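Local coordinates for adhesion and penetration protein autotransporter (Haemophilus influenzae, PDB 3SYJ) that promotes adherence to and invasion of host cells and bacterial aggregation, through a self-associating beta-helical passenger domain that also carries a probable serine protease, at residues 645-659 / 700-714. Sequence-based numbering, arbitrary orientation.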
# COMPACT_ATOMS: atom_id res chain seq x y z
N VAL A 645 29.54 8.54 7.97
CA VAL A 645 29.02 7.39 7.26
C VAL A 645 27.98 7.94 6.30
O VAL A 645 26.92 8.42 6.72
CB VAL A 645 28.37 6.36 8.19
CG1 VAL A 645 27.79 5.21 7.38
CG2 VAL A 645 29.39 5.85 9.22
N SER A 646 28.28 7.88 5.00
CA SER A 646 27.38 8.42 4.00
C SER A 646 26.09 7.64 3.99
O SER A 646 25.00 8.21 3.90
CB SER A 646 28.03 8.36 2.62
OG SER A 646 29.07 9.31 2.51
N SER A 647 26.21 6.32 4.06
CA SER A 647 25.05 5.46 4.00
C SER A 647 25.36 4.11 4.60
O SER A 647 26.49 3.63 4.52
CB SER A 647 24.59 5.28 2.55
OG SER A 647 25.61 4.67 1.77
N ILE A 648 24.35 3.50 5.21
CA ILE A 648 24.45 2.10 5.59
C ILE A 648 23.21 1.39 5.08
O ILE A 648 22.09 1.80 5.38
CB ILE A 648 24.67 1.92 7.11
CG1 ILE A 648 25.01 0.46 7.44
CG2 ILE A 648 23.49 2.46 7.92
CD1 ILE A 648 25.59 0.27 8.82
N GLU A 649 23.43 0.36 4.26
CA GLU A 649 22.34 -0.33 3.59
C GLU A 649 22.18 -1.77 4.07
O GLU A 649 23.16 -2.51 4.19
CB GLU A 649 22.55 -0.32 2.06
CG GLU A 649 21.41 -0.97 1.30
CD GLU A 649 21.66 -1.07 -0.20
OE1 GLU A 649 22.41 -0.23 -0.75
OE2 GLU A 649 21.09 -1.98 -0.84
N GLY A 650 20.93 -2.16 4.32
CA GLY A 650 20.62 -3.49 4.81
C GLY A 650 19.55 -3.42 5.88
O GLY A 650 19.26 -2.34 6.40
N ASN A 651 18.95 -4.56 6.22
CA ASN A 651 17.87 -4.58 7.20
C ASN A 651 18.39 -4.93 8.58
O ASN A 651 19.29 -5.76 8.73
CB ASN A 651 16.77 -5.56 6.77
CG ASN A 651 16.11 -5.15 5.46
OD1 ASN A 651 15.84 -3.97 5.22
ND2 ASN A 651 15.85 -6.13 4.60
N TRP A 652 17.82 -4.30 9.60
CA TRP A 652 18.31 -4.44 10.96
C TRP A 652 17.37 -5.27 11.81
O TRP A 652 16.16 -5.08 11.76
CB TRP A 652 18.51 -3.05 11.61
CG TRP A 652 19.70 -2.30 11.05
CD1 TRP A 652 19.77 -1.65 9.84
CD2 TRP A 652 20.98 -2.13 11.68
NE1 TRP A 652 21.02 -1.10 9.69
CE2 TRP A 652 21.78 -1.38 10.80
CE3 TRP A 652 21.52 -2.54 12.90
CZ2 TRP A 652 23.09 -1.03 11.10
CZ3 TRP A 652 22.83 -2.20 13.20
CH2 TRP A 652 23.60 -1.45 12.30
N THR A 653 17.94 -6.19 12.58
CA THR A 653 17.19 -6.91 13.60
C THR A 653 17.92 -6.82 14.94
O THR A 653 19.01 -7.37 15.11
CB THR A 653 16.98 -8.38 13.24
OG1 THR A 653 16.25 -8.47 12.02
CG2 THR A 653 16.20 -9.09 14.34
N VAL A 654 17.32 -6.11 15.89
CA VAL A 654 17.91 -5.93 17.20
C VAL A 654 17.04 -6.67 18.21
O VAL A 654 15.83 -6.44 18.29
CB VAL A 654 17.99 -4.44 17.56
CG1 VAL A 654 18.85 -4.23 18.79
CG2 VAL A 654 18.54 -3.66 16.38
N SER A 655 17.65 -7.57 18.97
CA SER A 655 16.88 -8.45 19.83
C SER A 655 17.46 -8.53 21.24
O SER A 655 18.45 -7.86 21.55
CB SER A 655 16.78 -9.84 19.21
OG SER A 655 18.06 -10.41 19.01
N ASN A 656 16.85 -9.36 22.08
CA ASN A 656 17.22 -9.45 23.49
C ASN A 656 17.33 -8.06 24.12
O ASN A 656 16.42 -7.26 23.98
CB ASN A 656 18.52 -10.23 23.65
CG ASN A 656 18.44 -11.61 23.03
OD1 ASN A 656 17.52 -12.37 23.31
ND2 ASN A 656 19.41 -11.93 22.18
N ASN A 657 18.43 -7.80 24.80
CA ASN A 657 18.68 -6.48 25.39
C ASN A 657 19.68 -5.68 24.57
O ASN A 657 20.38 -4.83 25.11
CB ASN A 657 19.20 -6.62 26.82
CG ASN A 657 18.23 -7.35 27.72
OD1 ASN A 657 17.06 -6.98 27.82
ND2 ASN A 657 18.71 -8.40 28.38
N ALA A 658 19.74 -5.95 23.28
CA ALA A 658 20.70 -5.30 22.40
C ALA A 658 20.31 -3.85 22.13
O ALA A 658 19.20 -3.42 22.47
CB ALA A 658 20.84 -6.06 21.11
N ASN A 659 21.21 -3.10 21.52
CA ASN A 659 20.91 -1.72 21.15
C ASN A 659 21.58 -1.31 19.84
O ASN A 659 22.65 -1.81 19.51
CB ASN A 659 21.32 -0.77 22.27
CG ASN A 659 20.79 0.63 22.06
OD1 ASN A 659 21.14 1.30 21.09
ND2 ASN A 659 19.93 1.08 22.97
N LYS A 700 24.57 13.58 6.52
CA LYS A 700 23.44 12.94 7.18
C LYS A 700 23.35 11.49 6.70
O LYS A 700 23.06 11.23 5.54
CB LYS A 700 22.14 13.66 6.86
CG LYS A 700 22.01 15.03 7.50
CD LYS A 700 20.63 15.63 7.27
CE LYS A 700 20.60 17.11 7.66
NZ LYS A 700 19.27 17.72 7.35
N THR A 701 23.59 10.55 7.60
CA THR A 701 23.63 9.14 7.23
C THR A 701 22.31 8.65 6.65
O THR A 701 21.26 8.77 7.27
CB THR A 701 23.96 8.29 8.45
OG1 THR A 701 25.18 8.75 9.03
CG2 THR A 701 24.09 6.83 8.04
N GLN A 702 22.37 8.10 5.44
CA GLN A 702 21.20 7.47 4.85
C GLN A 702 21.16 6.03 5.30
O GLN A 702 21.96 5.21 4.84
CB GLN A 702 21.24 7.52 3.32
CG GLN A 702 21.41 8.90 2.75
CD GLN A 702 20.33 9.87 3.20
OE1 GLN A 702 19.14 9.63 3.01
NE2 GLN A 702 20.75 10.98 3.80
N ILE A 703 20.24 5.72 6.21
CA ILE A 703 20.02 4.34 6.65
C ILE A 703 19.04 3.68 5.69
O ILE A 703 17.83 3.92 5.75
CB ILE A 703 19.43 4.28 8.07
CG1 ILE A 703 20.31 5.08 9.05
CG2 ILE A 703 19.28 2.84 8.52
CD1 ILE A 703 19.56 5.55 10.30
N ASN A 704 19.56 2.84 4.80
CA ASN A 704 18.75 2.26 3.73
C ASN A 704 18.32 0.83 4.00
O ASN A 704 18.91 -0.13 3.50
CB ASN A 704 19.48 2.39 2.39
CG ASN A 704 19.71 3.84 1.99
OD1 ASN A 704 18.91 4.72 2.32
ND2 ASN A 704 20.79 4.10 1.27
N GLY A 705 17.28 0.69 4.81
CA GLY A 705 16.77 -0.60 5.21
C GLY A 705 15.66 -0.41 6.22
O GLY A 705 15.24 0.71 6.50
N SER A 706 15.17 -1.52 6.77
CA SER A 706 14.12 -1.44 7.77
C SER A 706 14.69 -1.86 9.10
O SER A 706 15.78 -2.43 9.16
CB SER A 706 12.97 -2.36 7.38
OG SER A 706 13.47 -3.68 7.19
N ILE A 707 13.95 -1.59 10.16
CA ILE A 707 14.42 -1.94 11.49
C ILE A 707 13.38 -2.77 12.24
O ILE A 707 12.22 -2.39 12.35
CB ILE A 707 14.77 -0.68 12.31
CG1 ILE A 707 15.79 0.17 11.56
CG2 ILE A 707 15.30 -1.07 13.69
CD1 ILE A 707 16.21 1.41 12.31
N ASN A 708 13.81 -3.91 12.76
CA ASN A 708 12.96 -4.71 13.60
C ASN A 708 13.54 -4.84 14.98
O ASN A 708 14.68 -5.27 15.15
CB ASN A 708 12.76 -6.10 13.00
CG ASN A 708 11.76 -6.09 11.87
OD1 ASN A 708 10.81 -6.87 11.87
ND2 ASN A 708 11.96 -5.20 10.90
N LEU A 709 12.75 -4.44 15.97
CA LEU A 709 13.13 -4.59 17.37
C LEU A 709 12.25 -5.64 18.04
O LEU A 709 11.03 -5.63 17.88
CB LEU A 709 12.99 -3.25 18.10
CG LEU A 709 13.70 -2.06 17.47
CD1 LEU A 709 13.53 -0.83 18.35
CD2 LEU A 709 15.17 -2.38 17.29
N THR A 710 12.88 -6.54 18.78
CA THR A 710 12.14 -7.56 19.52
C THR A 710 12.62 -7.57 20.97
O THR A 710 13.55 -6.85 21.33
CB THR A 710 12.27 -8.96 18.89
OG1 THR A 710 13.63 -9.40 18.96
CG2 THR A 710 11.83 -8.93 17.43
N ASP A 711 11.96 -8.38 21.80
CA ASP A 711 12.33 -8.52 23.20
C ASP A 711 12.47 -7.16 23.88
O ASP A 711 11.53 -6.38 23.87
CB ASP A 711 13.62 -9.32 23.31
CG ASP A 711 13.61 -10.56 22.43
OD1 ASP A 711 12.65 -11.35 22.54
OD2 ASP A 711 14.55 -10.73 21.63
N ASN A 712 13.63 -6.89 24.46
CA ASN A 712 13.87 -5.62 25.13
C ASN A 712 14.74 -4.67 24.32
O ASN A 712 15.29 -3.71 24.85
CB ASN A 712 14.52 -5.84 26.49
CG ASN A 712 13.58 -6.43 27.51
OD1 ASN A 712 12.42 -6.70 27.21
ND2 ASN A 712 14.08 -6.64 28.72
N ALA A 713 14.88 -4.95 23.03
CA ALA A 713 15.78 -4.18 22.18
C ALA A 713 15.43 -2.70 22.10
O ALA A 713 14.26 -2.31 22.18
CB ALA A 713 15.86 -4.80 20.80
N THR A 714 16.45 -1.87 21.93
CA THR A 714 16.26 -0.44 21.78
C THR A 714 16.97 0.05 20.53
O THR A 714 18.05 -0.44 20.19
CB THR A 714 16.83 0.31 22.99
OG1 THR A 714 16.08 -0.04 24.16
CG2 THR A 714 16.76 1.81 22.78
O HOH W 1 27.70 10.91 9.26
O HOH W 2 24.79 11.19 2.97
O HOH W 3 22.92 2.53 0.12
O HOH W 4 17.37 -2.46 2.70
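N651 OD1 is gripped by two groups of S706: the backbone N at 3.0 Å, its N-H coming in slightly tilted from the amide carbonyl plane, and, weakly, OG. A water that also donates to N704 O adds a weak third bond. With CG lying beside its own backbone N (chi1 -63°), the N651 amide reaches across to the next coil where the first chain turns a corner at G650, beside the break between strands 701-704 and 707-709. There G705 CA lies against G650 O at 3.3 Å in a CA-H...O contact.

On either side of the corner the strands run nearly parallel, 645-649 beside 701-704 and 651-654 beside 707-709. Their backbone bonds include W652 N to S706 O at 2.8 Å. I648, W652 and V654 face the interior with I703, I707 and L709. V654 and L709 lie side by side, CB to CD2 3.5 Å, while V654 CG1 meets A713 CB. The W652 ring receives I648 CD1 in plane at its edge, stacks on F632 and meets F662 edge-to-face.

Further along, both chains make type II' turns, S655-A658 and T710-A713. D711 OD2 takes N656 N at 2.7 Å on its anti side, 16° out of the carboxylate plane. The N656 amide runs alongside that carboxylate, the planes 9° apart, and its ND2 bonds to K635 O one coil back. At the opposite end, T701 OG1 donates to V645 O at 2.9 Å in the carbonyl plane.

These are successive coils of the passenger's beta-solenoid: an apolar interior joins them from within, while N651 and D711 supplement the strand pairing with side-chain acceptors for backbone N-H groups at the corner and the turn.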